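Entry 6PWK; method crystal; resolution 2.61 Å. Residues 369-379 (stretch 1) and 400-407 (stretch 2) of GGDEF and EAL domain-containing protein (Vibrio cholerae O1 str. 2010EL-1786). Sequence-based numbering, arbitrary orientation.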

# COMPACT_ATOMS: atom_id res chain seq x y z
N GLN A 369 -17.25 -8.25 31.31
CA GLN A 369 -17.66 -7.23 30.36
C GLN A 369 -18.03 -5.94 31.07
O GLN A 369 -17.76 -4.84 30.55
CB GLN A 369 -18.84 -7.74 29.53
N LYS A 370 -18.64 -6.04 32.25
CA LYS A 370 -19.00 -4.84 33.00
C LYS A 370 -17.76 -4.15 33.58
O LYS A 370 -17.78 -2.93 33.78
CB LYS A 370 -19.98 -5.19 34.12
N PHE A 371 -16.70 -4.91 33.85
CA PHE A 371 -15.48 -4.30 34.37
C PHE A 371 -14.77 -3.49 33.29
O PHE A 371 -14.32 -2.36 33.56
CB PHE A 371 -14.55 -5.39 34.92
N THR A 372 -14.66 -4.03 32.08
CA THR A 372 -14.06 -3.28 30.98
C THR A 372 -14.90 -2.05 30.64
O THR A 372 -14.36 -0.99 30.31
CB THR A 372 -13.91 -4.19 29.75
OG1 THR A 372 -12.87 -5.14 30.00
CG2 THR A 372 -13.57 -3.38 28.51
N LEU A 373 -16.23 -2.17 30.73
CA LEU A 373 -17.10 -1.06 30.37
C LEU A 373 -16.91 0.13 31.30
O LEU A 373 -16.87 1.28 30.85
CB LEU A 373 -18.56 -1.52 30.37
CG LEU A 373 -19.62 -0.47 30.07
CD1 LEU A 373 -19.35 0.22 28.74
CD2 LEU A 373 -21.01 -1.10 30.08
N THR A 374 -16.79 -0.13 32.61
CA THR A 374 -16.59 0.96 33.55
C THR A 374 -15.22 1.60 33.37
O THR A 374 -15.08 2.83 33.45
CB THR A 374 -16.74 0.47 35.00
OG1 THR A 374 -17.86 -0.42 35.09
CG2 THR A 374 -16.95 1.65 35.94
N SER A 375 -14.19 0.78 33.11
CA SER A 375 -12.83 1.30 33.01
C SER A 375 -12.69 2.26 31.83
O SER A 375 -12.10 3.34 31.97
CB SER A 375 -11.85 0.13 32.88
OG SER A 375 -10.52 0.60 32.72
N ILE A 376 -13.21 1.88 30.67
CA ILE A 376 -13.13 2.76 29.51
C ILE A 376 -14.07 3.95 29.64
O ILE A 376 -13.90 4.95 28.95
CB ILE A 376 -13.41 1.98 28.21
CG1 ILE A 376 -14.88 1.55 28.13
CG2 ILE A 376 -12.50 0.76 28.11
CD1 ILE A 376 -15.23 0.82 26.85
N SER A 377 -15.06 3.86 30.53
CA SER A 377 -15.98 4.98 30.73
C SER A 377 -15.31 6.08 31.54
O SER A 377 -15.42 7.27 31.20
CB SER A 377 -17.25 4.50 31.43
OG SER A 377 -17.81 3.38 30.75
N ARG A 378 -14.62 5.71 32.62
CA ARG A 378 -13.89 6.69 33.42
C ARG A 378 -12.82 7.38 32.60
O ARG A 378 -12.66 8.61 32.66
CB ARG A 378 -13.27 6.02 34.64
CG ARG A 378 -14.11 6.03 35.90
CD ARG A 378 -13.22 5.86 37.13
NE ARG A 378 -13.98 5.67 38.36
CZ ARG A 378 -14.23 4.49 38.90
NH1 ARG A 378 -13.79 3.38 38.31
NH2 ARG A 378 -14.92 4.40 40.03
N THR A 379 -12.06 6.60 31.82
CA THR A 379 -10.94 7.15 31.05
C THR A 379 -11.39 8.29 30.15
O THR A 379 -10.71 9.31 30.04
CB THR A 379 -10.28 6.04 30.24
OG1 THR A 379 -9.68 5.08 31.12
CG2 THR A 379 -9.22 6.60 29.31
N PHE A 400 -29.14 -0.84 32.62
CA PHE A 400 -27.84 -1.42 32.94
C PHE A 400 -26.70 -0.48 32.54
O PHE A 400 -25.69 -0.39 33.24
CB PHE A 400 -27.68 -2.78 32.25
CG PHE A 400 -28.11 -3.94 33.11
CD1 PHE A 400 -29.11 -3.79 34.06
CD2 PHE A 400 -27.49 -5.17 32.98
CE1 PHE A 400 -29.49 -4.86 34.85
CE2 PHE A 400 -27.87 -6.24 33.77
CZ PHE A 400 -28.87 -6.08 34.71
N LEU A 401 -26.85 0.22 31.41
CA LEU A 401 -25.85 1.20 31.02
C LEU A 401 -25.83 2.41 31.95
O LEU A 401 -24.83 3.13 31.99
CB LEU A 401 -26.09 1.65 29.58
CG LEU A 401 -25.96 0.59 28.48
CD1 LEU A 401 -26.63 1.07 27.20
CD2 LEU A 401 -24.50 0.25 28.23
N SER A 402 -26.92 2.64 32.69
CA SER A 402 -26.97 3.78 33.60
C SER A 402 -25.98 3.63 34.75
O SER A 402 -25.48 4.64 35.26
CB SER A 402 -28.39 3.96 34.14
OG SER A 402 -29.28 4.36 33.11
N GLU A 403 -25.70 2.40 35.18
CA GLU A 403 -24.77 2.18 36.28
C GLU A 403 -23.32 2.49 35.91
O GLU A 403 -22.46 2.46 36.79
CB GLU A 403 -24.87 0.74 36.78
CG GLU A 403 -26.25 0.37 37.30
CD GLU A 403 -26.34 -1.07 37.73
OE1 GLU A 403 -25.30 -1.76 37.73
OE2 GLU A 403 -27.45 -1.52 38.07
N HIS A 404 -23.04 2.80 34.64
CA HIS A 404 -21.70 3.12 34.19
C HIS A 404 -21.55 4.59 33.79
O HIS A 404 -20.67 4.92 33.00
CB HIS A 404 -21.30 2.21 33.02
CG HIS A 404 -21.21 0.77 33.40
ND1 HIS A 404 -22.29 0.04 33.85
CD2 HIS A 404 -20.16 -0.09 33.39
CE1 HIS A 404 -21.91 -1.20 34.11
NE2 HIS A 404 -20.62 -1.30 33.84
N PHE A 405 -22.39 5.46 34.36
CA PHE A 405 -22.38 6.91 34.13
C PHE A 405 -22.11 7.27 32.67
O PHE A 405 -21.19 8.01 32.34
CB PHE A 405 -21.40 7.62 35.07
CG PHE A 405 -20.08 6.91 35.25
CD1 PHE A 405 -19.03 7.12 34.38
CD2 PHE A 405 -19.90 6.04 36.32
CE1 PHE A 405 -17.82 6.47 34.55
CE2 PHE A 405 -18.70 5.38 36.50
CZ PHE A 405 -17.66 5.60 35.61
N ILE A 406 -22.96 6.74 31.79
CA ILE A 406 -22.92 7.11 30.38
C ILE A 406 -23.73 8.39 30.20
O ILE A 406 -24.85 8.50 30.70
CB ILE A 406 -23.47 5.98 29.49
CG1 ILE A 406 -22.74 4.67 29.80
CG2 ILE A 406 -23.33 6.33 28.02
CD1 ILE A 406 -21.24 4.74 29.60
N GLU A 407 -23.16 9.36 29.48
CA GLU A 407 -23.78 10.68 29.41
C GLU A 407 -24.97 10.70 28.45
O GLU A 407 -26.07 11.11 28.82
CB GLU A 407 -22.74 11.73 29.00
CG GLU A 407 -21.81 12.14 30.13
CD GLU A 407 -20.99 13.37 29.81
OE1 GLU A 407 -20.32 13.39 28.76
OE2 GLU A 407 -21.03 14.33 30.61

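Stretch 1 is helical throughout, its backbone held by i to i+4 bonds such as Leu373 N to Gln369 O (3.1 Å). Stretch 2 enters as the last part of a helix and passes through a type I turn from Ser402 to Phe405. The CA atoms come nearest at Thr374 and His404, 5.6 Å apart, and the two stretches together bury 385 Å².

The contact begins at Lys370, whose side chain is modelled only to CB; its main contact is made by the backbone. Its carbonyl O lies at the edge of the His404 ring, near the ring plane, where it accepts a hydrogen bond from His404 NE2 (3.3 Å, N-H...O angle 141°). The other ring nitrogen, His404 ND1, makes a weak bond to Phe400 O (3.5 Å, 135°), so the imidazole links the preceding helical turn of its own stretch to the neighbouring helix.

Leu373 points toward stretch 2 and covers one face of that ring. Its CD2 sits 3.7 Å from the ring centroid of His404 and 17° off the normal, the geometry of a CH-pi contact; the same Leu373 CD2 is 4.2 Å from Leu401 CD2, an apolar pairing.

Thr374 directs OG1 back to Lys370 O (2.8 Å), but OG1 is too close to the His404 ring in the model, so its position is less certain. Thr374 CG2, the methyl, lies 4.0 Å from Phe405 CZ.

One turn on, Ser377 also points toward stretch 2. Its OG donates to Leu373 O, at a very short modelled distance of 2.3 Å, so this hydrogen bond stays within stretch 1, while its CB approaches Phe405 CE1 (3.7 Å) and His404 O (3.8 Å). Ser377 OG also lies 3.9 Å from Ile406 CD1.

Arg378 closes the contact through its aliphatic portion: CG is 3.6 Å from Phe405 CZ, approaching the ring obliquely.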